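Local coordinates for protein GH5 (Bacteroidetes bacterium AC2a, PDB 4YHE) that probably cleaves beta-1,4-linked glucan chains such as cellulose, as a family 5 glycoside hydrolase built on a beta/alpha barrel, at residues T46-A51 and H92-I97; I16-G21 and G344-A349; F55-I60 and S327-D332; K40-Q45 and D85-M90; F10-G15 and D323-A328. All blocks are in the same frame, centred on the assembly; numbering follows the deposited sequence.

Contact 1: residues T46-A51 and H92-I97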
# COMPACT_ATOMS: atom_id res chain seq x y z
N THR A 46 2.37 -14.88 13.31
CA THR A 46 2.53 -14.14 12.06
C THR A 46 3.29 -12.84 12.29
O THR A 46 4.33 -12.61 11.66
CB THR A 46 1.18 -13.79 11.41
OG1 THR A 46 0.37 -14.96 11.30
CG2 THR A 46 1.39 -13.19 10.03
N PHE A 47 2.79 -12.03 13.21
CA PHE A 47 3.35 -10.71 13.45
C PHE A 47 4.71 -10.79 14.14
O PHE A 47 5.59 -9.97 13.85
CB PHE A 47 2.37 -9.87 14.23
CG PHE A 47 1.08 -9.66 13.49
CD1 PHE A 47 0.99 -8.70 12.50
CD2 PHE A 47 -0.01 -10.45 13.75
CE1 PHE A 47 -0.18 -8.53 11.78
CE2 PHE A 47 -1.19 -10.29 13.03
CZ PHE A 47 -1.27 -9.33 12.06
N ASN A 48 4.89 -11.78 14.99
CA ASN A 48 6.23 -12.03 15.58
C ASN A 48 7.28 -12.32 14.49
O ASN A 48 8.42 -11.83 14.53
CB ASN A 48 6.15 -13.22 16.57
CG ASN A 48 5.34 -12.90 17.83
OD1 ASN A 48 4.95 -11.76 18.08
ND2 ASN A 48 5.12 -13.92 18.64
N GLY A 49 6.87 -13.12 13.50
CA GLY A 49 7.72 -13.45 12.36
C GLY A 49 8.15 -12.21 11.61
O GLY A 49 9.32 -12.08 11.26
N LEU A 50 7.21 -11.29 11.39
CA LEU A 50 7.52 -10.07 10.68
C LEU A 50 8.57 -9.23 11.44
O LEU A 50 9.54 -8.78 10.86
CB LEU A 50 6.27 -9.23 10.47
CG LEU A 50 5.13 -9.95 9.72
CD1 LEU A 50 3.99 -8.97 9.55
CD2 LEU A 50 5.61 -10.46 8.38
N ALA A 51 8.37 -9.05 12.74
CA ALA A 51 9.29 -8.23 13.54
C ALA A 51 10.66 -8.85 13.61
O ALA A 51 11.66 -8.17 13.46
CB ALA A 51 8.73 -8.02 14.94
N HIS A 92 0.76 -4.67 17.20
CA HIS A 92 1.28 -3.73 18.20
C HIS A 92 2.09 -4.48 19.24
O HIS A 92 3.18 -4.04 19.64
CB HIS A 92 0.15 -2.97 18.88
CG HIS A 92 0.60 -1.95 19.89
ND1 HIS A 92 1.61 -1.04 19.64
CD2 HIS A 92 0.15 -1.69 21.14
CE1 HIS A 92 1.78 -0.28 20.71
NE2 HIS A 92 0.90 -0.65 21.63
N LYS A 93 1.57 -5.63 19.66
CA LYS A 93 2.32 -6.49 20.57
C LYS A 93 3.66 -6.89 20.00
O LYS A 93 4.63 -7.05 20.74
CB LYS A 93 1.48 -7.73 20.89
CG LYS A 93 2.02 -8.63 21.98
CD LYS A 93 0.91 -9.57 22.44
CE LYS A 93 1.43 -10.70 23.30
NZ LYS A 93 2.27 -10.22 24.43
N ALA A 94 3.75 -7.06 18.68
CA ALA A 94 5.02 -7.36 18.07
C ALA A 94 5.96 -6.14 17.84
O ALA A 94 7.05 -6.30 17.30
CB ALA A 94 4.81 -8.11 16.76
N GLY A 95 5.50 -4.93 18.17
CA GLY A 95 6.28 -3.72 17.97
C GLY A 95 6.20 -3.06 16.60
O GLY A 95 7.02 -2.22 16.28
N LEU A 96 5.20 -3.41 15.81
CA LEU A 96 5.07 -2.90 14.43
C LEU A 96 4.18 -1.68 14.38
O LEU A 96 3.21 -1.56 15.13
CB LEU A 96 4.49 -3.99 13.51
CG LEU A 96 5.25 -5.30 13.45
CD1 LEU A 96 4.40 -6.40 12.86
CD2 LEU A 96 6.54 -5.11 12.66
N ILE A 97 4.52 -0.75 13.49
CA ILE A 97 3.62 0.32 13.10
C ILE A 97 2.57 -0.35 12.20
O ILE A 97 2.92 -1.25 11.43
CB ILE A 97 4.39 1.44 12.38
CG1 ILE A 97 5.27 2.17 13.40
CG2 ILE A 97 3.44 2.41 11.71
CD1 ILE A 97 6.47 2.87 12.81
O HOH W 1 4.81 -10.43 20.47
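Two methyl groups set the spacing where helix 44-53 meets the end of helix 78-93. Ala94, just beyond the second helix, turns its CB onto the backbone of the first, with Ala94 CB 3.5 Å from Phe47 O, while Ala51 CB rests 3.4 Å from Ala94 O in return. Gly95 then swings the chain round with a positive phi (85°), closing a Schellman motif in which Gly95 N bonds back to His92 O, and Leu96 follows on the buried side. Leu96 CG lies anti to its own carbonyl carbon (chi1 -57°), and Leu96 CD1 reaches into the angle between two helix residues: it is 4.1 Å from Leu50 CB and lies near the Phe47 ring plane at its edge, 4.1 Å from Phe47 CD1. The other methyl, Leu96 CD2, lies along Ala51. This hydrophobic side is close-fitting and holds no polar bridge.

The opposite character appears around Asn48, which is partly exposed. Asn48 OD1 stays 3.9 Å from Ala94 CB and accepts a hydrogen bond from a water 2.7 Å away from that oxygen; the same water makes a second, weak bond to Lys93 O. On the inner side of the tight half lies strand 57-60, whose Val58 touches Phe47, Leu50 and Leu96 together, so helix 44-53 and the turn that ends helix 78-93 pack on one barrel strand.

Contact 2: residues I16-G21 and G344-A349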
# COMPACT_ATOMS: atom_id res chain seq x y z
N ILE A 16 11.03 -0.71 5.89
CA ILE A 16 10.42 -1.70 5.02
C ILE A 16 9.38 -2.47 5.87
O ILE A 16 9.67 -2.98 6.95
CB ILE A 16 11.45 -2.64 4.36
CG1 ILE A 16 12.42 -1.85 3.49
CG2 ILE A 16 10.76 -3.76 3.57
CD1 ILE A 16 11.78 -1.09 2.34
N GLY A 17 8.15 -2.49 5.40
CA GLY A 17 7.08 -3.24 6.01
C GLY A 17 6.52 -4.30 5.07
O GLY A 17 7.12 -4.63 4.01
N TRP A 18 5.38 -4.88 5.48
CA TRP A 18 4.85 -6.08 4.84
C TRP A 18 3.34 -5.99 4.87
O TRP A 18 2.76 -5.52 5.88
CB TRP A 18 5.35 -7.29 5.61
CG TRP A 18 5.00 -8.66 5.13
CD1 TRP A 18 5.72 -9.43 4.31
CD2 TRP A 18 3.88 -9.44 5.54
NE1 TRP A 18 5.11 -10.66 4.15
CE2 TRP A 18 3.99 -10.69 4.92
CE3 TRP A 18 2.82 -9.22 6.42
CZ2 TRP A 18 3.06 -11.71 5.11
CZ3 TRP A 18 1.88 -10.24 6.59
CH2 TRP A 18 2.03 -11.46 5.96
N ASN A 19 2.72 -6.36 3.74
CA ASN A 19 1.23 -6.40 3.65
C ASN A 19 0.70 -7.80 3.96
O ASN A 19 1.14 -8.81 3.36
CB ASN A 19 0.74 -6.07 2.27
CG ASN A 19 0.71 -4.59 1.98
OD1 ASN A 19 -0.33 -3.93 2.11
ND2 ASN A 19 1.85 -4.05 1.57
N LEU A 20 -0.28 -7.85 4.86
CA LEU A 20 -1.09 -9.04 5.07
C LEU A 20 -2.16 -9.07 3.96
O LEU A 20 -3.32 -8.77 4.20
CB LEU A 20 -1.70 -9.01 6.45
CG LEU A 20 -2.51 -10.25 6.89
CD1 LEU A 20 -1.66 -11.50 7.09
CD2 LEU A 20 -3.28 -9.89 8.16
N GLY A 21 -1.72 -9.46 2.76
CA GLY A 21 -2.52 -9.33 1.53
C GLY A 21 -3.37 -10.55 1.23
O GLY A 21 -3.06 -11.65 1.65
N GLY A 344 4.08 -14.46 -2.34
CA GLY A 344 4.15 -14.95 -0.98
C GLY A 344 5.59 -15.17 -0.55
O GLY A 344 6.33 -15.89 -1.22
N VAL A 345 6.00 -14.53 0.52
CA VAL A 345 7.34 -14.82 1.10
C VAL A 345 7.31 -15.27 2.57
O VAL A 345 8.26 -15.91 3.02
CB VAL A 345 8.32 -13.63 0.95
CG1 VAL A 345 8.57 -13.29 -0.52
CG2 VAL A 345 7.85 -12.41 1.72
N ILE A 346 6.25 -14.88 3.30
CA ILE A 346 6.01 -15.31 4.67
C ILE A 346 4.61 -15.86 4.83
O ILE A 346 3.64 -15.27 4.35
CB ILE A 346 6.23 -14.15 5.66
CG1 ILE A 346 7.72 -13.86 5.77
CG2 ILE A 346 5.66 -14.44 7.05
CD1 ILE A 346 8.05 -12.58 6.49
N ASP A 347 4.52 -17.02 5.50
CA ASP A 347 3.24 -17.68 5.75
C ASP A 347 2.32 -16.82 6.63
O ASP A 347 2.70 -16.37 7.71
CB ASP A 347 3.46 -19.08 6.36
CG ASP A 347 2.17 -19.88 6.50
OD1 ASP A 347 1.35 -19.56 7.38
OD2 ASP A 347 2.00 -20.84 5.74
N HIS A 348 1.09 -16.58 6.17
CA HIS A 348 0.21 -15.66 6.86
C HIS A 348 -0.30 -16.16 8.22
O HIS A 348 -0.71 -15.35 9.03
CB HIS A 348 -0.98 -15.26 5.95
CG HIS A 348 -0.59 -14.43 4.78
ND1 HIS A 348 -1.48 -13.64 4.10
CD2 HIS A 348 0.60 -14.27 4.15
CE1 HIS A 348 -0.86 -13.02 3.11
NE2 HIS A 348 0.41 -13.39 3.12
N ALA A 349 -0.27 -17.48 8.47
CA ALA A 349 -0.67 -18.00 9.77
C ALA A 349 0.48 -18.30 10.73
O ALA A 349 0.29 -18.22 11.95
CB ALA A 349 -1.54 -19.23 9.62
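The loop 344-349 follows the rim of one indole, that of Trp18, which leaves strand 16-20 with CG anti to the backbone N (chi1 -177°). Val345 comes first: its CG2 sits near the indole plane, 4.1 Å from Trp18 NE1. Ile346 is next along the same edge, its CB 4.0 Å from Trp18 NE1 and its carbonyl O 3.7 Å from Trp18 CZ2. Outside the two segments, Asp332 OD2 fixes this side, accepting from Trp18 NE1 and from the backbone N of both Val345 and Ile346. Asp347 faces away from the strand and builds an Asx turn, OD1 receiving Ala349 N. The side chain of His348, by contrast, ends close to the strand. The His348 imidazole takes the far end of the indole in an offset edge-to-face stack: Trp18 CH2 stands 3.6 Å above the His348 ring plane, toward that ring's rim, and the two planes make 71°. Leu20 CD1 approaches obliquely, 3.7 Å from His348 ND1, while Gly21 O lies by the ring edge, 3.0 Å from His348 CE1. Gln23 OE1 holds ND1 and Asp332 OD1 holds NE2; with acceptors at both nitrogens the ring may well carry a positive charge. An alanine here removes the imidazole and would probably leave the indole edge less firmly packed and Asp332 and Gln23 unbridged. Such a loop, leaving the C-terminal end of the eighth strand and folding against the first, belongs to the closing seam of a TIM barrel.

Contact 3: residues F55-I60 and S327-D332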
# COMPACT_ATOMS: atom_id res chain seq x y z
N PHE A 55 10.98 -6.26 9.56
CA PHE A 55 9.98 -5.35 9.13
C PHE A 55 9.63 -4.41 10.27
O PHE A 55 9.48 -4.84 11.42
CB PHE A 55 8.72 -6.13 8.67
CG PHE A 55 8.92 -6.90 7.41
CD1 PHE A 55 9.05 -6.23 6.19
CD2 PHE A 55 8.95 -8.27 7.41
CE1 PHE A 55 9.20 -6.93 5.01
CE2 PHE A 55 9.12 -8.98 6.23
CZ PHE A 55 9.25 -8.31 5.03
N ARG A 56 9.50 -3.12 9.98
CA ARG A 56 9.08 -2.14 10.98
C ARG A 56 7.61 -1.83 10.97
O ARG A 56 7.09 -1.19 11.89
CB ARG A 56 9.86 -0.84 10.78
CG ARG A 56 11.37 -0.98 11.09
CD ARG A 56 12.08 0.33 10.75
NE ARG A 56 13.54 0.30 10.93
CZ ARG A 56 14.19 0.85 11.97
NH1 ARG A 56 13.53 1.47 12.95
NH2 ARG A 56 15.51 0.76 12.04
N SER A 57 6.92 -2.21 9.91
CA SER A 57 5.53 -1.87 9.78
C SER A 57 4.76 -3.01 9.14
O SER A 57 5.33 -3.90 8.49
CB SER A 57 5.39 -0.62 8.91
OG SER A 57 6.17 -0.72 7.73
N VAL A 58 3.44 -2.92 9.23
CA VAL A 58 2.59 -3.91 8.61
C VAL A 58 1.34 -3.21 8.14
O VAL A 58 0.75 -2.40 8.86
CB VAL A 58 2.28 -5.11 9.54
CG1 VAL A 58 1.61 -4.66 10.85
CG2 VAL A 58 1.36 -6.12 8.84
N ARG A 59 0.92 -3.51 6.92
CA ARG A 59 -0.34 -2.99 6.44
C ARG A 59 -1.34 -4.15 6.42
O ARG A 59 -1.05 -5.25 5.92
CB ARG A 59 -0.17 -2.35 5.06
CG ARG A 59 -1.42 -1.83 4.36
CD ARG A 59 -0.93 -1.01 3.16
NE ARG A 59 -1.92 -0.41 2.26
CZ ARG A 59 -2.43 -0.97 1.16
NH1 ARG A 59 -2.14 -2.21 0.82
NH2 ARG A 59 -3.27 -0.27 0.40
N ILE A 60 -2.52 -3.88 6.97
CA ILE A 60 -3.59 -4.86 7.07
C ILE A 60 -4.74 -4.31 6.23
O ILE A 60 -5.55 -3.55 6.73
CB ILE A 60 -4.01 -5.06 8.52
CG1 ILE A 60 -2.84 -5.63 9.33
CG2 ILE A 60 -5.16 -6.04 8.64
CD1 ILE A 60 -3.00 -5.47 10.83
N SER A 327 9.50 5.26 2.97
CA SER A 327 9.24 3.91 3.45
C SER A 327 8.37 3.14 2.46
O SER A 327 7.70 3.73 1.57
CB SER A 327 8.54 3.99 4.80
OG SER A 327 7.35 4.77 4.75
N ALA A 328 8.33 1.82 2.64
CA ALA A 328 7.65 0.94 1.67
C ALA A 328 7.23 -0.40 2.26
O ALA A 328 8.00 -1.04 2.99
CB ALA A 328 8.53 0.73 0.46
N LEU A 329 6.02 -0.84 1.90
CA LEU A 329 5.51 -2.09 2.40
C LEU A 329 5.32 -3.10 1.26
O LEU A 329 4.58 -2.85 0.28
CB LEU A 329 4.23 -1.87 3.22
CG LEU A 329 4.46 -1.02 4.48
CD1 LEU A 329 4.23 0.47 4.26
CD2 LEU A 329 3.57 -1.53 5.59
N TYR A 330 6.03 -4.21 1.38
CA TYR A 330 6.03 -5.27 0.41
C TYR A 330 4.65 -5.96 0.33
O TYR A 330 4.01 -6.22 1.35
CB TYR A 330 7.14 -6.29 0.72
CG TYR A 330 7.07 -7.48 -0.21
CD1 TYR A 330 7.48 -7.36 -1.53
CD2 TYR A 330 6.55 -8.65 0.21
CE1 TYR A 330 7.39 -8.40 -2.42
CE2 TYR A 330 6.44 -9.71 -0.68
CZ TYR A 330 6.85 -9.58 -1.99
OH TYR A 330 6.75 -10.65 -2.86
N TRP A 331 4.17 -6.17 -0.88
CA TRP A 331 2.90 -6.90 -1.07
C TRP A 331 3.09 -8.41 -1.00
O TRP A 331 3.72 -9.01 -1.87
CB TRP A 331 2.25 -6.52 -2.41
CG TRP A 331 0.94 -7.23 -2.58
CD1 TRP A 331 0.69 -8.26 -3.42
CD2 TRP A 331 -0.29 -6.93 -1.92
NE1 TRP A 331 -0.63 -8.66 -3.31
CE2 TRP A 331 -1.25 -7.86 -2.39
CE3 TRP A 331 -0.68 -5.99 -0.97
CZ2 TRP A 331 -2.59 -7.86 -1.93
CZ3 TRP A 331 -2.01 -5.99 -0.53
CH2 TRP A 331 -2.94 -6.93 -1.01
N ASP A 332 2.55 -9.01 0.05
CA ASP A 332 2.57 -10.46 0.24
C ASP A 332 1.15 -11.02 0.24
O ASP A 332 0.39 -10.77 1.15
CB ASP A 332 3.25 -10.81 1.55
CG ASP A 332 3.52 -12.30 1.71
OD1 ASP A 332 2.56 -13.10 1.45
OD2 ASP A 332 4.68 -12.69 2.11
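Arg59 leaves strand 57-60 toward strand 327-332, and its CB at once meets a methyl, Leu329 CD2, at 3.9 Å. That methyl is shared: it lies 3.6 Å from Arg59 N and 3.5 Å from Ser57 OG, so Leu329 CD2 packs against both Ser57 and Arg59. Ser57 OG is in the crowded position between its backbone N and carbonyl carbon (chi1 47°) and is bonded to Met14 O. From CB the arginine runs straight, CG anti to the backbone N. The two strands are not sheet neighbours. In this closed eight-stranded beta/alpha barrel strand 16-20 lies between them; their axes are 7.6 Å apart at closest approach and inclined by 52°, and their inward side chains meet over the inner side of strand 16-20. At the tip, Arg59 NH1 lies 4.0 Å from Trp331 CZ3, the guanidinium offering its edge with its plane turned 66° from the indole. NH1 bonds to Asn19 OD1 and pairs with Glu295, while NH2 pairs with Glu160 and bonds to Asn163. These partners, which would probably stabilise the arginine's charge, include residues on the fourth and seventh strands, whose C-terminal ends carry the active-site carboxylates in family 5 enzymes.

Contact 4: residues K40-Q45 and D85-M90; sequences KAATQQ and DELVHM
One hydrogen bond joins these segments, and it comes from a side-chain amide. Gln44, in the first turn of helix 44-53, starts with CG anti to its backbone N (chi1 -168°) and then bends at chi2 (59°), which lays the amide beside helix 78-93. Gln44 NE2 donates to Met90 O over 2.9 Å, nearly straight at 164°; the oxygen lies close to the amide plane, whereas the donor stands above the carbonyl plane and so misses the lone-pair direction. NE2 also bonds to Asn48 OD1, so two acceptors fix the amide's rotation. The other amide atom is turned toward carbon: Gln44 OE1 is 3.2 Å from Met90 CB.

Van der Waals contacts fill the rest. Met90 extends past Gln44 in the opposite direction, its chain straight beyond CG, and brings SD against the start of helix 44-53, with Met90 SD 3.6 Å from Gln44 N and 3.7 Å from Thr43 C. Before the helix begins, the methyl of Ala42 meets one branch of Leu87, Ala42 CB to Leu87 CD2 at 3.8 Å.

Further bonds lie within the segments. Thr43 occupies the N-cap of helix 44-53, where its OG1 accepts weakly from Gln45 N, 3.2 Å away, while also being bonded to Ala349 O. On the partner helix, Asp85 O takes both His89 N and His89 ND1, which ties that imidazole back along its own helix.

The capped start of one helix lying against the side of the next is helix-helix packing in the outer layer of a beta/alpha barrel, here between the first two helices after strand 16-20.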
# COMPACT_ATOMS: atom_id res chain seq x y z
N LYS A 40 -4.66 -18.96 5.40
CA LYS A 40 -5.14 -19.21 6.74
C LYS A 40 -5.11 -17.94 7.58
O LYS A 40 -4.39 -16.98 7.27
CB LYS A 40 -4.39 -20.37 7.38
CG LYS A 40 -4.62 -21.67 6.61
CD LYS A 40 -4.00 -22.88 7.27
CE LYS A 40 -4.30 -24.16 6.46
NZ LYS A 40 -4.07 -24.11 4.98
N ALA A 41 -5.88 -17.94 8.66
CA ALA A 41 -6.05 -16.73 9.46
C ALA A 41 -4.74 -16.37 10.16
O ALA A 41 -3.98 -17.26 10.53
CB ALA A 41 -7.16 -16.91 10.48
N ALA A 42 -4.50 -15.07 10.37
CA ALA A 42 -3.25 -14.64 10.98
C ALA A 42 -3.28 -14.92 12.47
O ALA A 42 -4.34 -14.97 13.09
CB ALA A 42 -2.99 -13.18 10.69
N THR A 43 -2.09 -15.12 13.05
CA THR A 43 -1.97 -15.37 14.46
C THR A 43 -0.91 -14.44 15.03
O THR A 43 -0.27 -13.71 14.30
CB THR A 43 -1.52 -16.83 14.74
OG1 THR A 43 -0.17 -17.09 14.26
CG2 THR A 43 -2.47 -17.80 14.12
N GLN A 44 -0.74 -14.44 16.34
CA GLN A 44 0.39 -13.67 16.91
C GLN A 44 1.72 -14.03 16.30
O GLN A 44 2.58 -13.18 16.15
CB GLN A 44 0.49 -13.89 18.42
CG GLN A 44 1.44 -12.92 19.13
CD GLN A 44 1.04 -11.46 18.95
OE1 GLN A 44 -0.07 -11.05 19.29
NE2 GLN A 44 1.96 -10.65 18.40
N GLN A 45 1.91 -15.32 16.01
CA GLN A 45 3.15 -15.81 15.45
C GLN A 45 3.43 -15.16 14.07
O GLN A 45 4.58 -14.93 13.70
CB GLN A 45 3.12 -17.35 15.34
CG GLN A 45 3.19 -18.10 16.69
CD GLN A 45 2.03 -17.80 17.65
OE1 GLN A 45 0.82 -18.04 17.35
NE2 GLN A 45 2.37 -17.28 18.84
N ASP A 85 -9.65 -5.22 15.04
CA ASP A 85 -9.12 -4.78 16.35
C ASP A 85 -8.08 -5.75 16.88
O ASP A 85 -7.01 -5.34 17.33
CB ASP A 85 -10.30 -4.65 17.35
CG ASP A 85 -9.96 -3.87 18.62
OD1 ASP A 85 -8.79 -3.60 18.94
OD2 ASP A 85 -10.96 -3.53 19.32
N GLU A 86 -8.39 -7.04 16.83
CA GLU A 86 -7.47 -8.07 17.33
C GLU A 86 -6.16 -8.12 16.56
O GLU A 86 -5.07 -8.18 17.14
CB GLU A 86 -8.13 -9.46 17.32
CG GLU A 86 -9.07 -9.70 18.50
CD GLU A 86 -8.54 -10.71 19.54
OE1 GLU A 86 -7.99 -11.79 19.16
OE2 GLU A 86 -8.69 -10.42 20.75
N LEU A 87 -6.27 -8.09 15.23
CA LEU A 87 -5.05 -8.13 14.38
C LEU A 87 -4.13 -6.93 14.63
O LEU A 87 -2.90 -7.08 14.76
CB LEU A 87 -5.47 -8.15 12.91
CG LEU A 87 -6.16 -9.44 12.47
CD1 LEU A 87 -6.84 -9.20 11.14
CD2 LEU A 87 -5.15 -10.57 12.40
N VAL A 88 -4.75 -5.75 14.69
CA VAL A 88 -4.05 -4.50 14.97
C VAL A 88 -3.25 -4.64 16.26
O VAL A 88 -2.08 -4.28 16.35
CB VAL A 88 -5.09 -3.35 15.06
CG1 VAL A 88 -4.57 -2.14 15.79
CG2 VAL A 88 -5.55 -2.95 13.68
N HIS A 89 -3.89 -5.22 17.28
CA HIS A 89 -3.23 -5.33 18.59
C HIS A 89 -2.21 -6.45 18.69
O HIS A 89 -1.23 -6.32 19.43
CB HIS A 89 -4.29 -5.31 19.70
CG HIS A 89 -4.87 -3.95 19.91
ND1 HIS A 89 -6.07 -3.55 19.35
CD2 HIS A 89 -4.37 -2.85 20.54
CE1 HIS A 89 -6.30 -2.29 19.68
NE2 HIS A 89 -5.28 -1.85 20.39
N MET A 90 -2.36 -7.52 17.89
CA MET A 90 -1.26 -8.50 17.73
C MET A 90 -0.02 -7.84 17.12
O MET A 90 1.11 -8.04 17.59
CB MET A 90 -1.66 -9.68 16.85
CG MET A 90 -2.80 -10.55 17.36
SD MET A 90 -3.24 -11.79 16.12
CE MET A 90 -4.52 -12.74 16.94

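Contact 5: residues F10-G15 and D323-A328; sequences FGMSMG and DRRISA
Helix 6-13 covers the N-terminal end of this TIM barrel just before the first strand, meeting the turn that leads from helix 304-323 into the eighth. Helix 304-323 ends in a Schellman motif with Arg325, at positive phi, as its C-prime residue, after which the chain straightens into strand 327-332. On the other side, Gly15 is the first residue after helix 6-13 to leave the helical conformation, with positive phi (49°).

Met12 and Arg325 carry the outer half. The methionine bends at chi3, and Met12 SD touches the aliphatic root of the arginine, 3.7 Å from Arg325 CB; Met12 CG lies 3.6 Å from Arg325 O. The guanidinium leads away to a salt bridge with Asp4.

Ser327 carries the inner half. Its OG, in the crowded position between backbone N and carbonyl carbon, donates to Gly11 O at 2.9 Å from well above the carbonyl plane, and the same oxygen receives Met14 N inside the helix. Met14 CE packs on the hydroxyl, 3.4 Å from Ser327 OG, while Ser327 CB is pressed to 3.2 Å from Gly15 O. Ser327 N is buried without a partner in the model. An alanine here lacks the hydroxyl that bonds Gly11 O, and would probably loosen both the joining of the helix to the strand and the seating of Met14.

One residue on, Ala328 N donates to Gly15 O at 3.0 Å, lying nearly along the C=O axis, at a C=O...N angle of 168°.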
# COMPACT_ATOMS: atom_id res chain seq x y z
N PHE A 10 8.62 10.26 11.01
CA PHE A 10 7.59 9.23 11.24
C PHE A 10 7.42 8.30 10.04
O PHE A 10 7.49 7.07 10.20
CB PHE A 10 6.23 9.81 11.62
CG PHE A 10 5.21 8.75 11.85
CD1 PHE A 10 5.21 8.03 13.04
CD2 PHE A 10 4.29 8.41 10.86
CE1 PHE A 10 4.29 7.01 13.26
CE2 PHE A 10 3.36 7.39 11.06
CZ PHE A 10 3.36 6.69 12.25
N GLY A 11 7.23 8.86 8.84
CA GLY A 11 7.28 8.07 7.59
C GLY A 11 8.46 7.11 7.49
O GLY A 11 8.31 5.90 7.21
N MET A 12 9.66 7.62 7.75
CA MET A 12 10.85 6.76 7.69
C MET A 12 10.86 5.63 8.69
O MET A 12 11.48 4.61 8.45
CB MET A 12 12.14 7.55 7.86
CG MET A 12 12.70 8.01 6.55
SD MET A 12 14.21 8.88 6.90
CE MET A 12 15.41 7.62 6.60
N SER A 13 10.17 5.83 9.79
CA SER A 13 10.13 4.86 10.89
C SER A 13 9.39 3.60 10.49
O SER A 13 9.56 2.56 11.11
CB SER A 13 9.53 5.49 12.16
OG SER A 13 8.12 5.52 12.16
N MET A 14 8.54 3.71 9.43
CA MET A 14 7.91 2.52 8.87
C MET A 14 8.86 1.61 8.13
O MET A 14 8.50 0.44 7.87
CB MET A 14 6.70 2.92 8.00
CG MET A 14 5.65 3.63 8.82
SD MET A 14 4.02 3.76 8.06
CE MET A 14 4.42 4.56 6.55
N GLY A 15 10.05 2.12 7.78
CA GLY A 15 11.08 1.37 7.13
C GLY A 15 10.63 0.57 5.91
O GLY A 15 9.96 1.12 5.00
N ASP A 323 17.23 6.58 0.57
CA ASP A 323 17.97 7.80 0.27
C ASP A 323 17.07 9.00 0.07
O ASP A 323 17.50 10.13 0.27
CB ASP A 323 18.88 7.59 -0.94
CG ASP A 323 20.05 6.68 -0.64
OD1 ASP A 323 20.33 6.45 0.55
OD2 ASP A 323 20.67 6.14 -1.57
N ARG A 324 15.81 8.76 -0.31
CA ARG A 324 14.78 9.78 -0.43
C ARG A 324 13.83 9.85 0.76
O ARG A 324 12.84 10.56 0.72
CB ARG A 324 14.01 9.53 -1.75
CG ARG A 324 14.82 9.94 -2.96
CD ARG A 324 14.51 9.23 -4.26
NE ARG A 324 15.54 9.58 -5.24
CZ ARG A 324 16.76 9.06 -5.27
NH1 ARG A 324 17.12 8.08 -4.43
NH2 ARG A 324 17.63 9.49 -6.17
N ARG A 325 14.16 9.15 1.86
CA ARG A 325 13.35 9.17 3.09
C ARG A 325 11.93 8.63 2.92
O ARG A 325 10.99 9.05 3.60
CB ARG A 325 13.34 10.59 3.69
CG ARG A 325 14.77 11.07 3.91
CD ARG A 325 14.89 12.41 4.60
NE ARG A 325 16.31 12.73 4.61
CZ ARG A 325 16.94 13.46 5.52
NH1 ARG A 325 16.28 14.02 6.54
NH2 ARG A 325 18.25 13.64 5.40
N ILE A 326 11.82 7.68 2.01
CA ILE A 326 10.55 7.01 1.68
C ILE A 326 10.57 5.58 2.25
O ILE A 326 11.52 4.83 2.06
CB ILE A 326 10.37 6.99 0.17
CG1 ILE A 326 10.19 8.42 -0.34
CG2 ILE A 326 9.13 6.17 -0.22
CD1 ILE A 326 10.21 8.49 -1.86
N SER A 327 9.50 5.26 2.97
CA SER A 327 9.24 3.91 3.45
C SER A 327 8.37 3.14 2.46
O SER A 327 7.70 3.73 1.57
CB SER A 327 8.54 3.99 4.80
OG SER A 327 7.35 4.77 4.75
N ALA A 328 8.33 1.82 2.64
CA ALA A 328 7.65 0.94 1.67
C ALA A 328 7.23 -0.40 2.26
O ALA A 328 8.00 -1.04 2.99
CB ALA A 328 8.53 0.73 0.46

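How the contacts relate
In chain order the first segments run contact 5, 2, 4, 1, 3. Contacts 2, 3 and 5 lie at the seam of the first and eighth strands, whereas contacts 1 and 4 lie in the helices outside the second. Contacts 1 and 4, with centres 9 Å apart, share helices 44-53 and 78-93 in the outer layer. Contacts 2 and 3, 8 Å apart, both reach the barrel sheet, joined through the pairing of strand 16-20 with its two neighbours. Contact 5 shares Ser327 and Ala328 with contact 3 and lies about 24 Å from contact 4, centre to centre. In contacts 2, 3 and 5 residues far apart in sequence meet where the barrel closes.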